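Sugar ABC transporter substrate-binding protein, BlMnBP1 (Bifidobacterium animalis subsp. lactis ATCC 27673, PDB 6I5R) binds manno-oligosaccharides such as mannobiose and probably delivers them to the membrane part of an ABC transporter that supports growth on beta-mannan. Local coordinates at residues T39-N45 and S97-M102; G17-G21 and N328-Q334; D65-Y70 and I339-W343. All coordinates share one frame. Residues are numbered along the deposited sequence.

Interaction 1 of 3, residues T39-N45 and S97-M102; sequences TITFMNN and SWDIMM. With BMA (beta-D-mannopyranose), chain B.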
loop_
_atom_site.group_PDB
_atom_site.type_symbol
_atom_site.label_atom_id
_atom_site.label_comp_id
_atom_site.label_asym_id
_atom_site.label_seq_id
_atom_site.Cartn_x
_atom_site.Cartn_y
_atom_site.Cartn_z
ATOM N N THR A 39 -13.649 -15.916 -21.064
ATOM C CA THR A 39 -13.937 -14.758 -20.242
ATOM C C THR A 39 -13.329 -14.960 -18.867
ATOM O O THR A 39 -13.456 -16.033 -18.274
ATOM C CB THR A 39 -15.435 -14.559 -20.118
ATOM O OG1 THR A 39 -15.994 -14.332 -21.413
ATOM C CG2 THR A 39 -15.721 -13.380 -19.243
ATOM N N ILE A 40 -12.690 -13.916 -18.363
ATOM C CA ILE A 40 -12.103 -13.926 -17.033
ATOM C C ILE A 40 -12.702 -12.788 -16.230
ATOM O O ILE A 40 -13.056 -11.737 -16.774
ATOM C CB ILE A 40 -10.569 -13.830 -17.111
ATOM C CG1 ILE A 40 -10.145 -12.562 -17.837
ATOM C CG2 ILE A 40 -10.041 -15.088 -17.865
ATOM C CD1 ILE A 40 -8.614 -12.319 -17.845
ATOM N N THR A 41 -12.821 -13.027 -14.925
ATOM C CA THR A 41 -13.373 -12.083 -13.969
ATOM C C THR A 41 -12.198 -11.546 -13.167
ATOM O O THR A 41 -11.438 -12.324 -12.574
ATOM C CB THR A 41 -14.427 -12.734 -13.077
ATOM O OG1 THR A 41 -15.573 -13.040 -13.883
ATOM C CG2 THR A 41 -14.875 -11.774 -11.975
ATOM N N PHE A 42 -12.063 -10.221 -13.157
ATOM C CA PHE A 42 -10.941 -9.499 -12.557
ATOM C C PHE A 42 -11.505 -8.684 -11.400
ATOM O O PHE A 42 -12.259 -7.743 -11.627
ATOM C CB PHE A 42 -10.289 -8.626 -13.630
ATOM C CG PHE A 42 -9.311 -7.592 -13.110
ATOM C CD1 PHE A 42 -8.599 -7.793 -11.946
ATOM C CD2 PHE A 42 -9.092 -6.413 -13.829
ATOM C CE1 PHE A 42 -7.705 -6.851 -11.514
ATOM C CE2 PHE A 42 -8.186 -5.460 -13.385
ATOM C CZ PHE A 42 -7.503 -5.685 -12.223
ATOM N N MET A 43 -11.213 -9.102 -10.165
ATOM C CA MET A 43 -11.682 -8.394 -8.976
ATOM C C MET A 43 -10.613 -7.389 -8.548
ATOM O O MET A 43 -9.442 -7.748 -8.405
ATOM C CB MET A 43 -11.944 -9.367 -7.826
ATOM C CG MET A 43 -13.048 -10.395 -8.034
ATOM S SD MET A 43 -13.095 -11.462 -6.555
ATOM C CE MET A 43 -13.295 -10.270 -5.263
ATOM N N ASN A 44 -11.000 -6.136 -8.334
ATOM C CA ASN A 44 -10.024 -5.188 -7.786
ATOM C C ASN A 44 -10.726 -4.140 -6.927
ATOM O O ASN A 44 -11.951 -4.120 -6.791
ATOM C CB ASN A 44 -9.167 -4.542 -8.888
ATOM C CG ASN A 44 -9.939 -3.593 -9.750
ATOM O OD1 ASN A 44 -10.195 -2.461 -9.371
ATOM N ND2 ASN A 44 -10.315 -4.049 -10.923
ATOM N N ASN A 45 -9.915 -3.260 -6.333
ATOM C CA ASN A 45 -10.397 -2.313 -5.334
ATOM C C ASN A 45 -10.744 -0.945 -5.912
ATOM O O ASN A 45 -11.220 -0.078 -5.174
ATOM C CB ASN A 45 -9.338 -2.106 -4.262
ATOM C CG ASN A 45 -8.044 -1.576 -4.840
ATOM O OD1 ASN A 45 -7.516 -2.110 -5.798
ATOM N ND2 ASN A 45 -7.551 -0.493 -4.270
ATOM N N SER A 97 -15.218 -18.620 -9.057
ATOM C CA SER A 97 -16.025 -17.441 -9.378
ATOM C C SER A 97 -15.213 -16.199 -9.686
ATOM O O SER A 97 -15.795 -15.139 -9.899
ATOM C CB SER A 97 -16.941 -17.111 -8.212
ATOM O OG SER A 97 -16.171 -16.727 -7.092
ATOM N N TRP A 98 -13.898 -16.277 -9.612
ATOM C CA TRP A 98 -13.019 -15.162 -9.925
ATOM C C TRP A 98 -11.828 -15.780 -10.627
ATOM O O TRP A 98 -11.531 -16.954 -10.434
ATOM C CB TRP A 98 -12.587 -14.388 -8.666
ATOM C CG TRP A 98 -11.891 -15.257 -7.684
ATOM C CD1 TRP A 98 -12.469 -16.100 -6.771
ATOM C CD2 TRP A 98 -10.472 -15.397 -7.511
ATOM N NE1 TRP A 98 -11.495 -16.754 -6.049
ATOM C CE2 TRP A 98 -10.264 -16.352 -6.494
ATOM C CE3 TRP A 98 -9.366 -14.812 -8.120
ATOM C CZ2 TRP A 98 -9.002 -16.726 -6.076
ATOM C CZ3 TRP A 98 -8.105 -15.183 -7.696
ATOM C CH2 TRP A 98 -7.938 -16.134 -6.682
ATOM N N ASP A 99 -11.165 -15.005 -11.444
ATOM C CA ASP A 99 -9.992 -15.489 -12.155
ATOM C C ASP A 99 -8.727 -14.755 -11.766
ATOM O O ASP A 99 -7.680 -15.389 -11.616
ATOM C CB ASP A 99 -10.227 -15.348 -13.655
ATOM C CG ASP A 99 -11.383 -16.231 -14.129
ATOM O OD1 ASP A 99 -11.192 -17.472 -14.200
ATOM O OD2 ASP A 99 -12.483 -15.691 -14.383
ATOM N N ILE A 100 -8.817 -13.443 -11.614
ATOM C CA ILE A 100 -7.755 -12.609 -11.065
ATOM C C ILE A 100 -8.354 -11.773 -9.947
ATOM O O ILE A 100 -9.430 -11.200 -10.126
ATOM C CB ILE A 100 -7.163 -11.649 -12.110
ATOM C CG1 ILE A 100 -6.555 -12.371 -13.287
ATOM C CG2 ILE A 100 -6.112 -10.717 -11.444
ATOM C CD1 ILE A 100 -6.479 -11.459 -14.485
ATOM N N MET A 101 -7.640 -11.659 -8.821
ATOM C CA MET A 101 -7.956 -10.655 -7.811
ATOM C C MET A 101 -6.665 -9.980 -7.356
ATOM O O MET A 101 -5.557 -10.471 -7.604
ATOM C CB MET A 101 -8.682 -11.235 -6.585
ATOM C CG MET A 101 -7.851 -12.137 -5.738
ATOM S SD MET A 101 -8.524 -12.409 -4.077
ATOM C CE MET A 101 -10.098 -13.210 -4.517
ATOM N N MET A 102 -6.812 -8.836 -6.690
ATOM C CA MET A 102 -5.673 -8.257 -5.988
ATOM C C MET A 102 -5.562 -9.006 -4.660
ATOM O O MET A 102 -6.542 -9.110 -3.907
ATOM C CB MET A 102 -5.845 -6.748 -5.789
ATOM C CG MET A 102 -6.237 -6.008 -7.045
ATOM S SD MET A 102 -5.333 -6.407 -8.572
ATOM C CE MET A 102 -3.684 -5.739 -8.252
HETATM C C1 BMA B . -7.758 2.348 -1.968
HETATM C C2 BMA B . -7.630 1.222 -0.898
HETATM C C3 BMA B . -6.195 1.132 -0.484
HETATM C C4 BMA B . -5.262 1.093 -1.690
HETATM C C5 BMA B . -5.516 2.283 -2.616
HETATM C C6 BMA B . -4.653 2.222 -3.862
HETATM O O2 BMA B . -7.915 -0.057 -1.461
HETATM O O3 BMA B . -5.928 -0.008 0.340
HETATM O O4 BMA B . -3.944 1.166 -1.213
HETATM O O5 BMA B . -6.891 2.227 -3.031
HETATM O O6 BMA B . -4.992 1.072 -4.654
HETATM O O HOH W 1 -14.553 -16.757 -15.033
#
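Two parallel strands of the alpha/beta domain characteristic of the solute-binding-protein fold, 39-44 and 100-102, lie side by side with axes 4.6 Å apart and 5° from parallel; 39-44 also pairs with strand 73-79. The ladder runs from I100 N to T41 O (3.0 Å) and from M43 N to I100 O (2.8 Å). Just before the second strand the D99 side chain, in the m rotamer, turns OD2 to T41 N (2.7 Å), while D99 N shares T41 O (2.9 Å). F42 (t) and I100 (m) project on one face and meet at F42 CD1 and I100 CG2, 3.9 Å apart. I40 adopts p, bringing its CD1 to 4.1 Å from I100 CD1, and both touch S337 of helix 331-346. M102, m at all three chi angles, folds SD against the ring edge of F42 in a Met-aromatic contact. On the face bearing M43 and M101, the m,t,p conformation of M43 places SD 3.6 Å from W98 CB, oblique to the indole, and M43 CB packs 4.0 Å from M101 CB. The first strand leads into the sugar pocket: N45, chi1 p, donates from ND2 to mannose O2 (2.9 Å) and O6 (3.0 Å).

Interaction 2 of 3, residues G17-G21 and N328-Q334; sequences GNKTG and NISKEKQ
The first ordered residues of the chain, 17-21, form an irregular loop laid across the start of helix 331-346, whose N-terminal approach is 328-330. The CA atoms of T20 and K331 come closest, 5.0 Å apart, while those of G17 and N328 are 8.1 Å apart. The loop is shaped by an Asx turn: N18, chi1 t, accepts at OD1 from T20 N (2.8 Å) and also from T20 OG1 (2.6 Å), with T20 at chi1 p. K19 and T20 have near-helical backbone angles, and G21 follows at phi/psi 79/6. On the other side S330 (p) is the N-cap, its OG accepting from K333 N (3.2 Å), and the helix opens with Q334 N bonded to S330 O (2.9 Å).

Three hydrogen bonds join the segments. Q334, m then t, reaches toward the loop and binds its backbone with both ends of its amide: OE1 accepts from K19 N (2.8 Å) and NE2 donates to G17 O (3.3 Å). K19, m and then extended, sends NZ to I329 O (2.9 Å); a water held by K19 NZ at 2.8 Å bridges weakly to N328 O. Van der Waals contact is modest: T20 CG2 lies 3.3 Å from K331 O and 3.6 Å from Q334 CB, and K19 CB is 3.9 Å from K331 CB. With 307 Å² buried, the N-terminal loop is fastened mainly by side chains bonding to backbone, consistent with attachment through directional polar bonds more than through apolar burial.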
loop_
_atom_site.group_PDB
_atom_site.type_symbol
_atom_site.label_atom_id
_atom_site.label_comp_id
_atom_site.label_asym_id
_atom_site.label_seq_id
_atom_site.Cartn_x
_atom_site.Cartn_y
_atom_site.Cartn_z
ATOM N N GLY A 17 0.226 -25.358 -8.750
ATOM C CA GLY A 17 -1.042 -24.705 -9.005
ATOM C C GLY A 17 -1.227 -24.326 -10.471
ATOM O O GLY A 17 -2.353 -24.145 -10.933
ATOM N N ASN A 18 -0.118 -24.227 -11.198
ATOM C CA ASN A 18 -0.144 -23.796 -12.597
ATOM C C ASN A 18 -0.535 -24.977 -13.475
ATOM O O ASN A 18 0.206 -25.969 -13.563
ATOM C CB ASN A 18 1.214 -23.223 -13.002
ATOM C CG ASN A 18 1.200 -22.591 -14.408
ATOM O OD1 ASN A 18 0.286 -22.821 -15.221
ATOM N ND2 ASN A 18 2.252 -21.827 -14.711
ATOM N N LYS A 19 -1.721 -24.898 -14.091
ATOM C CA LYS A 19 -2.185 -25.966 -14.968
ATOM C C LYS A 19 -1.734 -25.784 -16.405
ATOM O O LYS A 19 -1.869 -26.729 -17.197
ATOM C CB LYS A 19 -3.721 -26.064 -14.986
ATOM C CG LYS A 19 -4.364 -26.307 -13.662
ATOM C CD LYS A 19 -5.897 -26.287 -13.754
ATOM C CE LYS A 19 -6.446 -26.551 -12.362
ATOM N NZ LYS A 19 -7.871 -26.176 -12.148
ATOM N N THR A 20 -1.200 -24.617 -16.754
ATOM C CA THR A 20 -0.996 -24.255 -18.155
ATOM C C THR A 20 0.286 -24.812 -18.753
ATOM O O THR A 20 0.384 -24.898 -19.970
ATOM C CB THR A 20 -0.955 -22.730 -18.343
ATOM O OG1 THR A 20 0.263 -22.184 -17.787
ATOM C CG2 THR A 20 -2.162 -22.105 -17.679
ATOM N N GLY A 21 1.290 -25.133 -17.954
ATOM C CA GLY A 21 2.584 -25.494 -18.505
ATOM C C GLY A 21 3.442 -24.329 -18.943
ATOM O O GLY A 21 4.530 -24.546 -19.511
ATOM N N ASN A 328 -7.945 -22.533 -8.918
ATOM C CA ASN A 328 -9.073 -23.432 -9.157
ATOM C C ASN A 328 -9.590 -23.384 -10.587
ATOM O O ASN A 328 -10.402 -24.235 -10.973
ATOM C CB ASN A 328 -10.234 -23.091 -8.229
ATOM C CG ASN A 328 -9.930 -23.370 -6.781
ATOM O OD1 ASN A 328 -9.188 -24.274 -6.466
ATOM N ND2 ASN A 328 -10.558 -22.621 -5.889
ATOM N N ILE A 329 -9.196 -22.397 -11.374
ATOM C CA ILE A 329 -9.832 -22.236 -12.671
ATOM C C ILE A 329 -9.140 -23.093 -13.727
ATOM O O ILE A 329 -8.056 -23.645 -13.498
ATOM C CB ILE A 329 -9.873 -20.755 -13.095
ATOM C CG1 ILE A 329 -8.473 -20.268 -13.511
ATOM C CG2 ILE A 329 -10.479 -19.900 -11.981
ATOM C CD1 ILE A 329 -8.388 -18.795 -13.710
ATOM N N SER A 330 -9.781 -23.203 -14.886
ATOM C CA SER A 330 -9.317 -24.076 -15.969
ATOM C C SER A 330 -7.959 -23.616 -16.482
ATOM O O SER A 330 -7.547 -22.473 -16.266
ATOM C CB SER A 330 -10.328 -24.066 -17.118
ATOM O OG SER A 330 -10.309 -22.828 -17.819
ATOM N N LYS A 331 -7.251 -24.526 -17.180
ATOM C CA LYS A 331 -5.960 -24.137 -17.745
ATOM C C LYS A 331 -6.131 -22.960 -18.708
ATOM O O LYS A 331 -5.313 -22.027 -18.709
ATOM C CB LYS A 331 -5.259 -25.312 -18.448
ATOM C CG LYS A 331 -5.970 -25.882 -19.672
ATOM C CD LYS A 331 -5.021 -26.594 -20.666
ATOM C CE LYS A 331 -5.700 -27.823 -21.327
ATOM N NZ LYS A 331 -7.174 -27.689 -21.683
ATOM N N GLU A 332 -7.227 -22.944 -19.472
ATOM C CA GLU A 332 -7.459 -21.862 -20.421
ATOM C C GLU A 332 -7.561 -20.528 -19.695
ATOM O O GLU A 332 -6.912 -19.553 -20.084
ATOM C CB GLU A 332 -8.727 -22.145 -21.244
ATOM C CG GLU A 332 -8.999 -21.168 -22.390
ATOM C CD GLU A 332 -10.172 -21.599 -23.290
ATOM O OE1 GLU A 332 -11.181 -22.169 -22.761
ATOM O OE2 GLU A 332 -10.086 -21.395 -24.552
ATOM N N LYS A 333 -8.351 -20.480 -18.612
ATOM C CA LYS A 333 -8.541 -19.221 -17.896
ATOM C C LYS A 333 -7.300 -18.832 -17.109
ATOM O O LYS A 333 -7.017 -17.642 -16.952
ATOM C CB LYS A 333 -9.754 -19.305 -16.965
ATOM C CG LYS A 333 -11.050 -19.483 -17.750
ATOM C CD LYS A 333 -12.286 -19.384 -16.852
ATOM C CE LYS A 333 -13.563 -19.575 -17.673
ATOM N NZ LYS A 333 -14.733 -19.120 -16.907
ATOM N N GLN A 334 -6.561 -19.810 -16.592
ATOM C CA GLN A 334 -5.275 -19.495 -15.985
ATOM C C GLN A 334 -4.351 -18.799 -16.977
ATOM O O GLN A 334 -3.696 -17.804 -16.645
ATOM C CB GLN A 334 -4.618 -20.765 -15.450
ATOM C CG GLN A 334 -5.275 -21.352 -14.230
ATOM C CD GLN A 334 -4.446 -22.434 -13.609
ATOM O OE1 GLN A 334 -3.335 -22.651 -14.019
ATOM N NE2 GLN A 334 -4.974 -23.102 -12.583
HETATM O O HOH W 2 -9.025 -27.041 -9.767
#

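Interaction 3 of 3, residues D65-Y70 and I339-W343; sequences DFNKMY and IFVKW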
loop_
_atom_site.group_PDB
_atom_site.type_symbol
_atom_site.label_atom_id
_atom_site.label_comp_id
_atom_site.label_asym_id
_atom_site.label_seq_id
_atom_site.Cartn_x
_atom_site.Cartn_y
_atom_site.Cartn_z
ATOM N N ASP A 65 -8.022 -1.356 -24.829
ATOM C CA ASP A 65 -6.663 -1.430 -25.352
ATOM C C ASP A 65 -6.166 -2.866 -25.373
ATOM O O ASP A 65 -5.569 -3.312 -26.355
ATOM C CB ASP A 65 -5.714 -0.564 -24.533
ATOM C CG ASP A 65 -5.973 0.897 -24.719
ATOM O OD1 ASP A 65 -6.547 1.277 -25.762
ATOM O OD2 ASP A 65 -5.612 1.687 -23.841
ATOM N N PHE A 66 -6.388 -3.603 -24.278
ATOM C CA PHE A 66 -6.012 -5.004 -24.245
ATOM C C PHE A 66 -6.706 -5.780 -25.358
ATOM O O PHE A 66 -6.115 -6.682 -25.967
ATOM C CB PHE A 66 -6.368 -5.573 -22.876
ATOM C CG PHE A 66 -6.261 -7.075 -22.783
ATOM C CD1 PHE A 66 -5.024 -7.686 -22.674
ATOM C CD2 PHE A 66 -7.389 -7.857 -22.733
ATOM C CE1 PHE A 66 -4.921 -9.043 -22.539
ATOM C CE2 PHE A 66 -7.288 -9.232 -22.614
ATOM C CZ PHE A 66 -6.046 -9.815 -22.525
ATOM N N ASN A 67 -7.976 -5.465 -25.621
ATOM C CA ASN A 67 -8.738 -6.284 -26.564
ATOM C C ASN A 67 -8.305 -6.032 -28.002
ATOM O O ASN A 67 -8.629 -6.828 -28.885
ATOM C CB ASN A 67 -10.245 -6.051 -26.427
ATOM C CG ASN A 67 -10.848 -6.808 -25.268
ATOM O OD1 ASN A 67 -11.760 -6.334 -24.620
ATOM N ND2 ASN A 67 -10.357 -8.007 -25.023
ATOM N N LYS A 68 -7.567 -4.961 -28.258
ATOM C CA LYS A 68 -6.975 -4.810 -29.584
ATOM C C LYS A 68 -5.939 -5.892 -29.835
ATOM O O LYS A 68 -5.733 -6.318 -30.984
ATOM C CB LYS A 68 -6.354 -3.426 -29.733
ATOM C CG LYS A 68 -7.345 -2.255 -29.479
ATOM C CD LYS A 68 -6.719 -0.937 -29.828
ATOM C CE LYS A 68 -7.306 0.217 -29.035
ATOM N NZ LYS A 68 -8.700 0.500 -29.394
ATOM N N MET A 69 -5.293 -6.368 -28.767
ATOM C CA MET A 69 -4.273 -7.396 -28.881
ATOM C C MET A 69 -4.840 -8.798 -28.696
ATOM O O MET A 69 -4.392 -9.729 -29.385
ATOM C CB MET A 69 -3.150 -7.119 -27.874
ATOM C CG MET A 69 -1.991 -8.101 -27.977
ATOM S SD MET A 69 -0.740 -7.857 -26.702
ATOM C CE MET A 69 -0.152 -6.194 -27.056
ATOM N N TYR A 70 -5.840 -8.962 -27.821
ATOM C CA TYR A 70 -6.478 -10.251 -27.558
ATOM C C TYR A 70 -7.980 -10.038 -27.578
ATOM O O TYR A 70 -8.612 -9.883 -26.524
ATOM C CB TYR A 70 -6.061 -10.854 -26.215
ATOM C CG TYR A 70 -4.652 -11.388 -26.178
ATOM C CD1 TYR A 70 -4.364 -12.688 -26.579
ATOM C CD2 TYR A 70 -3.602 -10.589 -25.744
ATOM C CE1 TYR A 70 -3.065 -13.187 -26.556
ATOM C CE2 TYR A 70 -2.312 -11.077 -25.701
ATOM C CZ TYR A 70 -2.051 -12.377 -26.106
ATOM O OH TYR A 70 -0.764 -12.859 -26.067
ATOM N N ILE A 339 -1.818 -13.869 -19.219
ATOM C CA ILE A 339 -1.637 -12.938 -20.329
ATOM C C ILE A 339 -2.117 -11.541 -19.948
ATOM O O ILE A 339 -1.412 -10.553 -20.158
ATOM C CB ILE A 339 -2.361 -13.463 -21.579
ATOM C CG1 ILE A 339 -1.713 -14.781 -22.004
ATOM C CG2 ILE A 339 -2.337 -12.430 -22.687
ATOM C CD1 ILE A 339 -2.408 -15.498 -23.161
ATOM N N PHE A 340 -3.321 -11.427 -19.369
ATOM C CA PHE A 340 -3.818 -10.109 -18.989
ATOM C C PHE A 340 -2.931 -9.458 -17.923
ATOM O O PHE A 340 -2.671 -8.254 -17.976
ATOM C CB PHE A 340 -5.271 -10.209 -18.498
ATOM C CG PHE A 340 -5.839 -8.883 -18.082
ATOM C CD1 PHE A 340 -6.128 -7.920 -19.034
ATOM C CD2 PHE A 340 -6.053 -8.594 -16.751
ATOM C CE1 PHE A 340 -6.600 -6.684 -18.668
ATOM C CE2 PHE A 340 -6.541 -7.343 -16.373
ATOM C CZ PHE A 340 -6.822 -6.400 -17.338
ATOM N N VAL A 341 -2.472 -10.225 -16.934
ATOM C CA VAL A 341 -1.574 -9.643 -15.935
ATOM C C VAL A 341 -0.292 -9.155 -16.597
ATOM O O VAL A 341 0.208 -8.062 -16.311
ATOM C CB VAL A 341 -1.275 -10.661 -14.820
ATOM C CG1 VAL A 341 -0.130 -10.175 -13.946
ATOM C CG2 VAL A 341 -2.503 -10.906 -13.979
ATOM N N LYS A 342 0.282 -9.959 -17.478
ATOM C CA LYS A 342 1.514 -9.515 -18.109
ATOM C C LYS A 342 1.262 -8.292 -18.977
ATOM O O LYS A 342 2.101 -7.383 -19.039
ATOM C CB LYS A 342 2.133 -10.637 -18.939
ATOM C CG LYS A 342 3.525 -10.299 -19.481
ATOM C CD LYS A 342 4.311 -11.565 -19.867
ATOM C CE LYS A 342 5.769 -11.272 -20.167
ATOM N NZ LYS A 342 6.526 -12.525 -20.472
ATOM N N TRP A 343 0.111 -8.252 -19.654
ATOM C CA TRP A 343 -0.249 -7.072 -20.433
ATOM C C TRP A 343 -0.382 -5.862 -19.515
ATOM O O TRP A 343 0.115 -4.771 -19.821
ATOM C CB TRP A 343 -1.554 -7.303 -21.236
ATOM C CG TRP A 343 -1.857 -6.104 -22.113
ATOM C CD1 TRP A 343 -1.325 -5.833 -23.341
ATOM C CD2 TRP A 343 -2.672 -4.981 -21.778
ATOM N NE1 TRP A 343 -1.789 -4.630 -23.802
ATOM C CE2 TRP A 343 -2.623 -4.087 -22.863
ATOM C CE3 TRP A 343 -3.471 -4.656 -20.677
ATOM C CZ2 TRP A 343 -3.303 -2.864 -22.862
ATOM C CZ3 TRP A 343 -4.176 -3.451 -20.691
ATOM C CH2 TRP A 343 -4.078 -2.571 -21.772
#
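Segments 65-69 and 339-343, parts of helices 59-69 and 331-346, cross at 122°, their axes 11.2 Å apart at closest approach, a gap filled by large side chains. The main bump is F66, which enters a hollow between W343 and F340. Its CB sits over the six-membered ring of W343, 3.6 Å from the centroid and almost on the normal, in a CH-pi contact. The F66 ring then turns its edge to the five-membered ring of W343 (centroids 5.3 Å, planes 64°) and one face to the edge of F340 (5.0 Å, 86°), so this aromatic cluster is joined by T-shaped contacts. I339 supplies the reciprocal bump: its CG2 rests on the face of Y70, 3.6 Å from the ring centroid, and touches the F66 edge at CE1, 4.3 Å away. Around W343, M69 CE meets the indole edge at CD1 (3.9 Å) and D65 CB approaches CZ2 (3.7 Å). F66 and F340 also touch V75 of strand 73-79, so the cluster bridges the two helices and the sheet beneath them. The polar ends find partners elsewhere, D65 in a salt bridge to K57 and Y70 OH at T32 O and G30 N. Between the two segments, cohesion therefore rests on apolar and aromatic fit.

From the N terminus, residues 17-21 come first and meet 328-334, so interaction 2 closes a loop of 306 residues. Nested within it, interaction 1 pairs 39-45 with 97-102, spanning 51 residues. Segment 65-70 lies inside that smaller loop, yet its partner 339-343 follows 334; interaction 3 thus crosses both others. Helix 331-346 serves interactions 2 and 3, at its start and further along, and leans on the strands of interaction 1, where F340 CE2 packs 3.7 Å from F42 CD2; just ahead of helix and strand, I329 CD1 lies 3.1 Å from D99 OD1. The N-terminal loop, the parallel strands and helix 59-69 are all joined to this late helix, uniting distant parts of one alpha/beta domain.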